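PDB 2JFN: glutamate racemase from Escherichia coli, which belongs to the Asp/Glu/hydantoin racemase family and holds glutamic acid and UDP-N-acetylmuramoyl-L-alanine at two separate sites in this model. Local coordinates for residues 162-168 / 182-187; 107-111 / 241-245; 85-89 / 235-239. One frame throughout, in Å; residues are numbered along the deposited sequence.

Interaction 1. Residues 162-168 / 182-187; sequences SAEMVEL and ALKRIL
Met165 and Ile186 meet because of how each leaves its helix. In Met165 CG stands anti to the backbone N (chi1 -163°), the chain runs on straight to SD, and a final bend at chi3 (-76°) lays CE across Leu183, where it comes to 3.7 Å from Leu183 CD2. The two side chains cross at roughly a right angle, and the same methyl also leans on Ile186 CG2.

Ile186 contributes the most to the contact. Its CG1 lies anti to the carbonyl carbon, which spreads the two branches over the first two turns of helix 163-174. CG2 rests 3.6 Å from Ser162 OG, while CD1 touches Leu168 CD1 at 3.9 Å, these two leucine and isoleucine ends meeting tip to tip. Glu164 closes the outer margin: its extended chain crosses Ile186 at a slant, with CD 3.8 Å from Ile186 CD1, and OE2 reaches the methyl of Ala182. Leu168 CD1 also packs against Leu183 CD2, at 4.1 Å.

Ser162 is the N-cap of its helix. Its OG accepts from Met165 N at 3.0 Å, so the hydroxyl is tied into the first turn while the same oxygen lies against the isoleucine methyl. Leu183 also touches Glu213 and Val217 of helix 211-217, and Met165 touches Phe207 and Leu210.

The two short helical segments run nearly antiparallel, at 159° with axes 10.6 Å apart, and no hydrogen bond joins them. The contact is therefore a matter of dispersion and shape: methyl groups fill the middle, and at the margin the carboxylate of the exposed Glu164 itself lies against Ile186 and Ala182, with no polar partner across this contact.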
ATOM      1  N   SER A 162     -12.406   7.033  -1.291  1.00 32.70           N
ATOM      2  CA  SER A 162     -12.260   7.735  -2.561  1.00 31.67           C
ATOM      3  C   SER A 162     -11.396   7.021  -3.588  1.00 31.01           C
ATOM      4  O   SER A 162     -10.177   6.946  -3.443  1.00 30.76           O
ATOM      5  CB  SER A 162     -11.683   9.135  -2.327  1.00 30.98           C
ATOM      6  OG  SER A 162     -11.404   9.775  -3.563  1.00 30.57           O
ATOM      7  N   ALA A 163     -12.032   6.515  -4.639  1.00 30.33           N
ATOM      8  CA  ALA A 163     -11.305   5.844  -5.701  1.00 29.58           C
ATOM      9  C   ALA A 163     -10.578   6.921  -6.512  1.00 29.44           C
ATOM     10  O   ALA A 163      -9.525   6.675  -7.097  1.00 28.92           O
ATOM     11  CB  ALA A 163     -12.274   5.078  -6.591  1.00 30.07           C
ATOM     12  N   GLU A 164     -11.143   8.125  -6.533  1.00 29.32           N
ATOM     13  CA  GLU A 164     -10.539   9.225  -7.274  1.00 29.78           C
ATOM     14  C   GLU A 164      -9.175   9.614  -6.701  1.00 29.30           C
ATOM     15  O   GLU A 164      -8.249   9.968  -7.436  1.00 28.77           O
ATOM     16  CB  GLU A 164     -11.464  10.442  -7.257  1.00 31.44           C
ATOM     17  CG  GLU A 164     -10.979  11.576  -8.146  1.00 34.82           C
ATOM     18  CD  GLU A 164     -11.938  12.752  -8.178  1.00 36.46           C
ATOM     19  OE1 GLU A 164     -13.091  12.600  -7.715  1.00 38.07           O
ATOM     20  OE2 GLU A 164     -11.537  13.826  -8.680  1.00 37.79           O
ATOM     21  N   MET A 165      -9.045   9.553  -5.382  1.00 28.45           N
ATOM     22  CA  MET A 165      -7.773   9.909  -4.768  1.00 28.20           C
ATOM     23  C   MET A 165      -6.697   8.910  -5.195  1.00 27.54           C
ATOM     24  O   MET A 165      -5.528   9.267  -5.362  1.00 27.24           O
ATOM     25  CB  MET A 165      -7.911   9.930  -3.247  1.00 28.91           C
ATOM     26  CG  MET A 165      -6.781  10.682  -2.562  1.00 30.59           C
ATOM     27  SD  MET A 165      -7.007  10.807  -0.777  1.00 31.94           S
ATOM     28  CE  MET A 165      -8.248  12.071  -0.676  1.00 31.97           C
ATOM     29  N   VAL A 166      -7.094   7.653  -5.374  1.00 26.73           N
ATOM     30  CA  VAL A 166      -6.146   6.639  -5.805  1.00 26.74           C
ATOM     31  C   VAL A 166      -5.609   7.051  -7.173  1.00 27.07           C
ATOM     32  O   VAL A 166      -4.411   6.965  -7.431  1.00 26.02           O
ATOM     33  CB  VAL A 166      -6.812   5.254  -5.920  1.00 26.61           C
ATOM     34  CG1 VAL A 166      -5.797   4.233  -6.428  1.00 26.96           C
ATOM     35  CG2 VAL A 166      -7.361   4.828  -4.565  1.00 26.49           C
ATOM     36  N   GLU A 167      -6.510   7.505  -8.040  1.00 27.89           N
ATOM     37  CA  GLU A 167      -6.137   7.939  -9.381  1.00 29.12           C
ATOM     38  C   GLU A 167      -5.236   9.164  -9.348  1.00 28.28           C
ATOM     39  O   GLU A 167      -4.338   9.307 -10.176  1.00 28.26           O
ATOM     40  CB  GLU A 167      -7.391   8.241 -10.211  1.00 31.04           C
ATOM     41  CG  GLU A 167      -8.136   7.003 -10.655  1.00 34.37           C
ATOM     42  CD  GLU A 167      -7.222   5.994 -11.335  1.00 36.89           C
ATOM     43  OE1 GLU A 167      -6.413   6.399 -12.203  1.00 38.46           O
ATOM     44  OE2 GLU A 167      -7.308   4.790 -11.006  1.00 38.74           O
ATOM     45  N   LEU A 168      -5.479  10.054  -8.394  1.00 28.21           N
ATOM     46  CA  LEU A 168      -4.660  11.248  -8.270  1.00 28.05           C
ATOM     47  C   LEU A 168      -3.234  10.819  -7.946  1.00 27.93           C
ATOM     48  O   LEU A 168      -2.272  11.374  -8.482  1.00 28.11           O
ATOM     49  CB  LEU A 168      -5.219  12.163  -7.172  1.00 28.07           C
ATOM     50  CG  LEU A 168      -6.537  12.845  -7.549  1.00 28.26           C
ATOM     51  CD1 LEU A 168      -7.067  13.638  -6.373  1.00 28.45           C
ATOM     52  CD2 LEU A 168      -6.311  13.751  -8.749  1.00 28.49           C
ATOM     53  N   ALA A 182      -9.348  19.408  -6.925  1.00 34.20           N
ATOM     54  CA  ALA A 182      -9.977  18.091  -6.960  1.00 33.44           C
ATOM     55  C   ALA A 182      -9.931  17.492  -5.553  1.00 32.88           C
ATOM     56  O   ALA A 182     -10.895  16.890  -5.091  1.00 32.37           O
ATOM     57  CB  ALA A 182      -9.244  17.182  -7.952  1.00 33.26           C
ATOM     58  N   LEU A 183      -8.799  17.665  -4.874  1.00 32.52           N
ATOM     59  CA  LEU A 183      -8.644  17.161  -3.514  1.00 31.97           C
ATOM     60  C   LEU A 183      -9.604  17.842  -2.551  1.00 31.47           C
ATOM     61  O   LEU A 183     -10.237  17.181  -1.726  1.00 31.07           O
ATOM     62  CB  LEU A 183      -7.216  17.378  -3.016  1.00 32.53           C
ATOM     63  CG  LEU A 183      -6.215  16.238  -3.186  1.00 33.44           C
ATOM     64  CD1 LEU A 183      -4.894  16.646  -2.533  1.00 33.67           C
ATOM     65  CD2 LEU A 183      -6.759  14.960  -2.542  1.00 33.50           C
ATOM     66  N   LYS A 184      -9.702  19.164  -2.649  1.00 30.86           N
ATOM     67  CA  LYS A 184     -10.591  19.921  -1.775  1.00 31.16           C
ATOM     68  C   LYS A 184     -12.025  19.441  -1.940  1.00 30.89           C
ATOM     69  O   LYS A 184     -12.782  19.372  -0.975  1.00 30.37           O
ATOM     70  CB  LYS A 184     -10.519  21.418  -2.098  1.00 31.63           C
ATOM     71  CG  LYS A 184      -9.195  22.065  -1.749  1.00 32.93           C
ATOM     72  CD  LYS A 184      -9.130  23.500  -2.251  1.00 33.75           C
ATOM     73  CE  LYS A 184      -7.752  24.096  -2.024  1.00 34.92           C
ATOM     74  NZ  LYS A 184      -7.637  25.466  -2.622  1.00 35.78           N
ATOM     75  N   ARG A 185     -12.389  19.123  -3.175  1.00 30.97           N
ATOM     76  CA  ARG A 185     -13.733  18.652  -3.475  1.00 31.66           C
ATOM     77  C   ARG A 185     -13.956  17.304  -2.798  1.00 30.92           C
ATOM     78  O   ARG A 185     -14.972  17.081  -2.138  1.00 30.74           O
ATOM     79  CB  ARG A 185     -13.908  18.513  -4.991  1.00 32.95           C
ATOM     80  CG  ARG A 185     -15.277  17.998  -5.406  1.00 35.19           C
ATOM     81  CD  ARG A 185     -16.380  18.990  -5.051  1.00 36.95           C
ATOM     82  NE  ARG A 185     -17.699  18.380  -5.194  1.00 38.48           N
ATOM     83  CZ  ARG A 185     -18.172  17.438  -4.385  1.00 39.27           C
ATOM     84  NH1 ARG A 185     -17.438  16.998  -3.370  1.00 39.25           N
ATOM     85  NH2 ARG A 185     -19.374  16.921  -4.602  1.00 40.18           N
ATOM     86  N   ILE A 186     -12.994  16.405  -2.964  1.00 30.14           N
ATOM     87  CA  ILE A 186     -13.094  15.087  -2.357  1.00 29.32           C
ATOM     88  C   ILE A 186     -13.201  15.216  -0.836  1.00 28.71           C
ATOM     89  O   ILE A 186     -13.982  14.512  -0.199  1.00 28.31           O
ATOM     90  CB  ILE A 186     -11.855  14.223  -2.711  1.00 29.04           C
ATOM     91  CG1 ILE A 186     -11.815  13.972  -4.225  1.00 29.51           C
ATOM     92  CG2 ILE A 186     -11.893  12.907  -1.936  1.00 29.20           C
ATOM     93  CD1 ILE A 186     -10.557  13.250  -4.701  1.00 29.37           C
ATOM     94  N   LEU A 187     -12.422  16.127  -0.259  1.00 28.36           N
ATOM     95  CA  LEU A 187     -12.417  16.328   1.188  1.00 28.42           C
ATOM     96  C   LEU A 187     -13.440  17.353   1.693  1.00 28.77           C
ATOM     97  O   LEU A 187     -13.477  17.662   2.883  1.00 27.81           O
ATOM     98  CB  LEU A 187     -11.006  16.738   1.646  1.00 28.23           C
ATOM     99  CG  LEU A 187      -9.904  15.697   1.404  1.00 28.51           C
ATOM    100  CD1 LEU A 187      -8.525  16.319   1.602  1.00 28.72           C
ATOM    101  CD2 LEU A 187     -10.101  14.528   2.350  1.00 28.48           C
TER

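Interaction 2. Residues 107-111 / 241-245; sequences FDFPV and HEAPD
Pro110 is the bump here, and the hollow that takes it lies between the projecting Glu242 and Pro244, with Ala243 as its floor. The pyrrolidine ring of Pro110 presses its CD against this floor, 3.7 Å from Ala243 CA, and CG lies over the same residue, 4.2 Å from Ala243 CB. Glu242 forms one wall: its carbonyl O comes to 4.0 Å from Pro110 CD, and its extended side chain runs out so that OE1 lies 4.1 Å from Pro110 CB.

Pro244 forms the other wall and is itself a second bump. The two proline rings point their CD atoms at each other, Pro110 CD and Pro244 CD being 3.9 Å apart. Pro244 then fits the notch between the backbone of Asp108 and the root of Phe109, its CG touching Asp108 O and its CD 3.9 Å from Phe109 CB. Only the base of Phe109 takes part: with chi1 at 50°, CG sits between the backbone N and the carbonyl carbon, and the ring swings off from Pro244. Phe107 CB lies 3.4 Å above one face of that ring, and Gln80 and Ala88 also touch the phenylalanine.

No hydrogen bond crosses this surface contact, which rests on proline rings and the backbone around Ala243. Pro110 is also tied by a backbone bond to Ala88, and it touches Leu87 and Leu238. The arrangement is that of two connections in an alpha/beta fold packed side by side: one leads from helix 93-106 into strand 111-112, the other from helix 228-241 into strand 247-248, both strands of one mixed sheet.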
ATOM      1  N   PHE A 107       2.800 -20.434   0.416  1.00 28.37           N
ATOM      2  CA  PHE A 107       4.227 -20.178   0.509  1.00 28.51           C
ATOM      3  C   PHE A 107       4.886 -20.450   1.846  1.00 28.85           C
ATOM      4  O   PHE A 107       4.241 -20.423   2.893  1.00 28.61           O
ATOM      5  CB  PHE A 107       4.513 -18.744   0.062  1.00 28.11           C
ATOM      6  CG  PHE A 107       3.973 -18.432  -1.306  1.00 27.86           C
ATOM      7  CD1 PHE A 107       2.778 -17.736  -1.457  1.00 27.53           C
ATOM      8  CD2 PHE A 107       4.630 -18.892  -2.443  1.00 27.75           C
ATOM      9  CE1 PHE A 107       2.241 -17.507  -2.724  1.00 27.08           C
ATOM     10  CE2 PHE A 107       4.102 -18.667  -3.720  1.00 27.41           C
ATOM     11  CZ  PHE A 107       2.906 -17.975  -3.856  1.00 27.01           C
ATOM     12  N   ASP A 108       6.188 -20.711   1.789  1.00 29.16           N
ATOM     13  CA  ASP A 108       6.962 -20.999   2.985  1.00 29.72           C
ATOM     14  C   ASP A 108       7.942 -19.905   3.345  1.00 29.83           C
ATOM     15  O   ASP A 108       9.072 -20.155   3.768  1.00 30.36           O
ATOM     16  CB  ASP A 108       7.674 -22.338   2.835  1.00 29.47           C
ATOM     17  CG  ASP A 108       6.704 -23.491   2.835  1.00 29.74           C
ATOM     18  OD1 ASP A 108       5.941 -23.609   3.817  1.00 29.19           O
ATOM     19  OD2 ASP A 108       6.691 -24.266   1.858  1.00 29.72           O
ATOM     20  N   PHE A 109       7.499 -18.675   3.147  1.00 29.48           N
ATOM     21  CA  PHE A 109       8.284 -17.515   3.515  1.00 29.36           C
ATOM     22  C   PHE A 109       7.251 -16.614   4.165  1.00 28.99           C
ATOM     23  O   PHE A 109       6.063 -16.680   3.839  1.00 28.79           O
ATOM     24  CB  PHE A 109       8.959 -16.860   2.297  1.00 28.81           C
ATOM     25  CG  PHE A 109       8.042 -16.600   1.142  1.00 29.18           C
ATOM     26  CD1 PHE A 109       7.096 -15.576   1.195  1.00 29.09           C
ATOM     27  CD2 PHE A 109       8.139 -17.369  -0.016  1.00 28.19           C
ATOM     28  CE1 PHE A 109       6.260 -15.324   0.105  1.00 29.20           C
ATOM     29  CE2 PHE A 109       7.312 -17.128  -1.106  1.00 28.87           C
ATOM     30  CZ  PHE A 109       6.368 -16.102  -1.051  1.00 28.19           C
ATOM     31  N   PRO A 110       7.676 -15.792   5.127  1.00 29.04           N
ATOM     32  CA  PRO A 110       6.708 -14.915   5.785  1.00 29.02           C
ATOM     33  C   PRO A 110       6.048 -13.916   4.840  1.00 28.61           C
ATOM     34  O   PRO A 110       6.667 -13.429   3.895  1.00 28.77           O
ATOM     35  CB  PRO A 110       7.539 -14.253   6.884  1.00 28.79           C
ATOM     36  CG  PRO A 110       8.905 -14.203   6.287  1.00 29.59           C
ATOM     37  CD  PRO A 110       9.041 -15.553   5.627  1.00 28.89           C
ATOM     38  N   VAL A 111       4.777 -13.638   5.093  1.00 28.61           N
ATOM     39  CA  VAL A 111       4.026 -12.693   4.282  1.00 28.17           C
ATOM     40  C   VAL A 111       3.519 -11.586   5.194  1.00 28.51           C
ATOM     41  O   VAL A 111       2.915 -11.855   6.229  1.00 28.55           O
ATOM     42  CB  VAL A 111       2.822 -13.368   3.592  1.00 27.94           C
ATOM     43  CG1 VAL A 111       2.070 -12.350   2.733  1.00 26.91           C
ATOM     44  CG2 VAL A 111       3.304 -14.549   2.734  1.00 27.23           C
ATOM     45  N   HIS A 241      13.643 -13.404  12.438  1.00 43.49           N
ATOM     46  CA  HIS A 241      13.113 -14.581  13.110  1.00 44.38           C
ATOM     47  C   HIS A 241      12.313 -15.596  12.285  1.00 44.07           C
ATOM     48  O   HIS A 241      11.890 -16.617  12.830  1.00 44.13           O
ATOM     49  CB  HIS A 241      12.264 -14.123  14.304  1.00 45.65           C
ATOM     50  CG  HIS A 241      12.995 -13.226  15.259  1.00 47.27           C
ATOM     51  ND1 HIS A 241      12.379 -12.625  16.335  1.00 47.83           N
ATOM     52  CD2 HIS A 241      14.287 -12.821  15.292  1.00 47.86           C
ATOM     53  CE1 HIS A 241      13.257 -11.885  16.988  1.00 48.31           C
ATOM     54  NE2 HIS A 241      14.424 -11.986  16.375  1.00 48.70           N
ATOM     55  N   GLU A 242      12.109 -15.348  10.991  1.00 43.53           N
ATOM     56  CA  GLU A 242      11.318 -16.286  10.191  1.00 42.98           C
ATOM     57  C   GLU A 242      11.692 -16.507   8.727  1.00 42.31           C
ATOM     58  O   GLU A 242      11.436 -17.579   8.182  1.00 42.11           O
ATOM     59  CB  GLU A 242       9.840 -15.884  10.236  1.00 43.70           C
ATOM     60  CG  GLU A 242       9.163 -16.104  11.571  1.00 44.78           C
ATOM     61  CD  GLU A 242       7.726 -15.630  11.566  1.00 45.69           C
ATOM     62  OE1 GLU A 242       7.011 -15.891  10.571  1.00 45.73           O
ATOM     63  OE2 GLU A 242       7.307 -15.005  12.564  1.00 46.45           O
ATOM     64  N   ALA A 243      12.283 -15.505   8.088  1.00 41.35           N
ATOM     65  CA  ALA A 243      12.630 -15.610   6.674  1.00 40.63           C
ATOM     66  C   ALA A 243      13.684 -16.656   6.320  1.00 40.38           C
ATOM     67  O   ALA A 243      14.727 -16.755   6.969  1.00 39.78           O
ATOM     68  CB  ALA A 243      13.073 -14.249   6.150  1.00 40.62           C
ATOM     69  N   PRO A 244      13.417 -17.456   5.274  1.00 39.91           N
ATOM     70  CA  PRO A 244      14.372 -18.482   4.847  1.00 39.80           C
ATOM     71  C   PRO A 244      15.545 -17.792   4.155  1.00 39.90           C
ATOM     72  O   PRO A 244      15.428 -16.638   3.735  1.00 39.34           O
ATOM     73  CB  PRO A 244      13.546 -19.344   3.892  1.00 39.91           C
ATOM     74  CG  PRO A 244      12.593 -18.341   3.284  1.00 39.75           C
ATOM     75  CD  PRO A 244      12.168 -17.536   4.492  1.00 39.77           C
ATOM     76  N   ASP A 245      16.670 -18.491   4.039  1.00 40.00           N
ATOM     77  CA  ASP A 245      17.868 -17.938   3.409  1.00 40.24           C
ATOM     78  C   ASP A 245      17.739 -17.797   1.891  1.00 40.06           C
ATOM     79  O   ASP A 245      18.417 -18.497   1.136  1.00 40.25           O
ATOM     80  CB  ASP A 245      19.083 -18.821   3.734  1.00 41.09           C
ATOM     81  CG  ASP A 245      20.396 -18.189   3.307  1.00 41.84           C
ATOM     82  OD1 ASP A 245      21.390 -18.924   3.127  1.00 42.48           O
ATOM     83  OD2 ASP A 245      20.444 -16.951   3.162  1.00 42.69           O
TER

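Interaction 3. Residues 85-89 / 235-239; sequences LALAV and TAWLL
Leu87 projects from its strand straight at helix 228-241. Its CB meets Leu239 CD2 at 4.1 Å, a methyl that also touches the CB of Ala86, 4.2 Å away. From CB the chain sets CG anti to the backbone N (chi1 172°), carrying the fork out to the helix. There the branches divide: CD1 drives in deepest, 3.6 Å from Leu238 CB and 3.9 Å from the carbonyl O of Thr235. Both branches touch Thr235 CG2, CD2 at 4.1 Å. The leucine thus lies in the dip between Thr235 and, one turn on, Leu238 and Leu239.

Farther along the strand, Val89 CG2 passes 4.0 Å from Thr235 OG1; that hydroxyl is hydrogen-bonded to Ile231 O within its own helix, so what it offers the valine is a packing surface.

Strand 87-90 and the helix run nearly antiparallel here, at 161°. The strand is flanked in its sheet by strands 21-28 and 111-112, and helix 228-241 covers one face of it, with Ile40 of helix 33-43 touching both Val89 and Thr235.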
ATOM      1  N   LEU A  85      11.967 -16.152  -2.640  1.00 27.35           N
ATOM      2  CA  LEU A  85      11.725 -14.995  -1.783  1.00 26.90           C
ATOM      3  C   LEU A  85      12.004 -15.249  -0.310  1.00 26.93           C
ATOM      4  O   LEU A  85      11.708 -16.316   0.209  1.00 26.47           O
ATOM      5  CB  LEU A  85      10.271 -14.539  -1.934  1.00 26.62           C
ATOM      6  CG  LEU A  85       9.760 -14.256  -3.350  1.00 26.34           C
ATOM      7  CD1 LEU A  85       8.263 -13.951  -3.318  1.00 26.18           C
ATOM      8  CD2 LEU A  85      10.540 -13.098  -3.942  1.00 26.09           C
ATOM      9  N   ALA A  86      12.591 -14.264   0.357  1.00 27.16           N
ATOM     10  CA  ALA A  86      12.850 -14.378   1.783  1.00 27.51           C
ATOM     11  C   ALA A  86      11.585 -13.880   2.490  1.00 27.57           C
ATOM     12  O   ALA A  86      11.235 -14.341   3.573  1.00 28.41           O
ATOM     13  CB  ALA A  86      14.058 -13.517   2.174  1.00 27.79           C
ATOM     14  N   LEU A  87      10.881 -12.952   1.850  1.00 27.71           N
ATOM     15  CA  LEU A  87       9.670 -12.383   2.429  1.00 27.37           C
ATOM     16  C   LEU A  87       8.911 -11.570   1.388  1.00 27.07           C
ATOM     17  O   LEU A  87       9.511 -11.011   0.469  1.00 27.09           O
ATOM     18  CB  LEU A  87      10.059 -11.484   3.612  1.00 28.02           C
ATOM     19  CG  LEU A  87       9.038 -10.591   4.322  1.00 27.98           C
ATOM     20  CD1 LEU A  87       9.577 -10.253   5.709  1.00 28.10           C
ATOM     21  CD2 LEU A  87       8.787  -9.311   3.523  1.00 28.31           C
ATOM     22  N   ALA A  88       7.592 -11.510   1.540  1.00 26.70           N
ATOM     23  CA  ALA A  88       6.745 -10.748   0.632  1.00 26.24           C
ATOM     24  C   ALA A  88       5.803  -9.838   1.414  1.00 26.33           C
ATOM     25  O   ALA A  88       5.254 -10.222   2.451  1.00 25.93           O
ATOM     26  CB  ALA A  88       5.937 -11.685  -0.247  1.00 26.54           C
ATOM     27  N   VAL A  89       5.620  -8.627   0.904  1.00 26.38           N
ATOM     28  CA  VAL A  89       4.737  -7.654   1.531  1.00 26.48           C
ATOM     29  C   VAL A  89       3.587  -7.318   0.596  1.00 26.45           C
ATOM     30  O   VAL A  89       3.805  -6.903  -0.541  1.00 26.61           O
ATOM     31  CB  VAL A  89       5.474  -6.335   1.844  1.00 26.98           C
ATOM     32  CG1 VAL A  89       4.530  -5.379   2.567  1.00 26.51           C
ATOM     33  CG2 VAL A  89       6.723  -6.610   2.672  1.00 26.37           C
ATOM     34  N   THR A 235       8.904  -6.095   8.951  1.00 32.93           N
ATOM     35  CA  THR A 235       9.711  -6.749   7.922  1.00 33.19           C
ATOM     36  C   THR A 235      11.086  -7.103   8.483  1.00 33.74           C
ATOM     37  O   THR A 235      11.577  -8.223   8.301  1.00 33.08           O
ATOM     38  CB  THR A 235       9.867  -5.836   6.681  1.00 32.74           C
ATOM     39  OG1 THR A 235       8.589  -5.683   6.053  1.00 32.01           O
ATOM     40  CG2 THR A 235      10.856  -6.436   5.671  1.00 32.30           C
ATOM     41  N   ALA A 236      11.698  -6.148   9.178  1.00 34.60           N
ATOM     42  CA  ALA A 236      13.006  -6.368   9.783  1.00 35.65           C
ATOM     43  C   ALA A 236      12.926  -7.487  10.823  1.00 36.35           C
ATOM     44  O   ALA A 236      13.847  -8.291  10.951  1.00 36.64           O
ATOM     45  CB  ALA A 236      13.508  -5.082  10.432  1.00 35.86           C
ATOM     46  N   TRP A 237      11.824  -7.550  11.565  1.00 37.16           N
ATOM     47  CA  TRP A 237      11.672  -8.590  12.578  1.00 38.00           C
ATOM     48  C   TRP A 237      11.542  -9.974  11.933  1.00 38.01           C
ATOM     49  O   TRP A 237      12.121 -10.952  12.414  1.00 37.78           O
ATOM     50  CB  TRP A 237      10.436  -8.331  13.443  1.00 38.98           C
ATOM     51  CG  TRP A 237      10.354  -9.235  14.649  1.00 40.50           C
ATOM     52  CD1 TRP A 237      11.009  -9.075  15.842  1.00 41.31           C
ATOM     53  CD2 TRP A 237       9.604 -10.452  14.767  1.00 40.98           C
ATOM     54  NE1 TRP A 237      10.709 -10.115  16.694  1.00 41.47           N
ATOM     55  CE2 TRP A 237       9.849 -10.973  16.059  1.00 41.43           C
ATOM     56  CE3 TRP A 237       8.748 -11.153  13.907  1.00 41.27           C
ATOM     57  CZ2 TRP A 237       9.269 -12.166  16.511  1.00 41.56           C
ATOM     58  CZ3 TRP A 237       8.172 -12.341  14.357  1.00 41.51           C
ATOM     59  CH2 TRP A 237       8.436 -12.832  15.649  1.00 41.65           C
ATOM     60  N   LEU A 238      10.776 -10.053  10.850  1.00 37.56           N
ATOM     61  CA  LEU A 238      10.570 -11.320  10.157  1.00 37.57           C
ATOM     62  C   LEU A 238      11.833 -11.795   9.455  1.00 37.81           C
ATOM     63  O   LEU A 238      12.097 -12.996   9.384  1.00 37.91           O
ATOM     64  CB  LEU A 238       9.426 -11.191   9.149  1.00 36.67           C
ATOM     65  CG  LEU A 238       8.046 -10.994   9.774  1.00 36.43           C
ATOM     66  CD1 LEU A 238       7.026 -10.703   8.698  1.00 36.24           C
ATOM     67  CD2 LEU A 238       7.652 -12.239  10.556  1.00 36.56           C
ATOM     68  N   LEU A 239      12.615 -10.862   8.931  1.00 38.48           N
ATOM     69  CA  LEU A 239      13.846 -11.239   8.256  1.00 39.58           C
ATOM     70  C   LEU A 239      14.819 -11.802   9.289  1.00 40.79           C
ATOM     71  O   LEU A 239      15.767 -12.508   8.946  1.00 40.92           O
ATOM     72  CB  LEU A 239      14.463 -10.030   7.551  1.00 39.09           C
ATOM     73  CG  LEU A 239      13.700  -9.531   6.315  1.00 38.87           C
ATOM     74  CD1 LEU A 239      14.339  -8.259   5.791  1.00 38.45           C
ATOM     75  CD2 LEU A 239      13.694 -10.617   5.243  1.00 38.47           C
TER

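In the fold
Interactions 2 and 3 are neighbours, with centres about 6 Å apart: interaction 3 sets helix 228-241 on the mixed sheet, and interaction 2 packs the loop that follows that helix against the loop before strand 111-112. Interaction 3 is buried, aliphatic branches of a strand set into a helix; interaction 2 is its surface continuation, where proline rings and the backbone around Ala243 do the packing. Backbone bonds probably join them: Ala243 N lies 2.8 Å from Leu238 O, and Ala88 N 3.2 Å from Pro110 O. Interaction 1 lies across the chain's centre, about 32 Å from interaction 3 between centres, and is partly buried. It pairs two helices through methyl groups, a carboxylate at its margin.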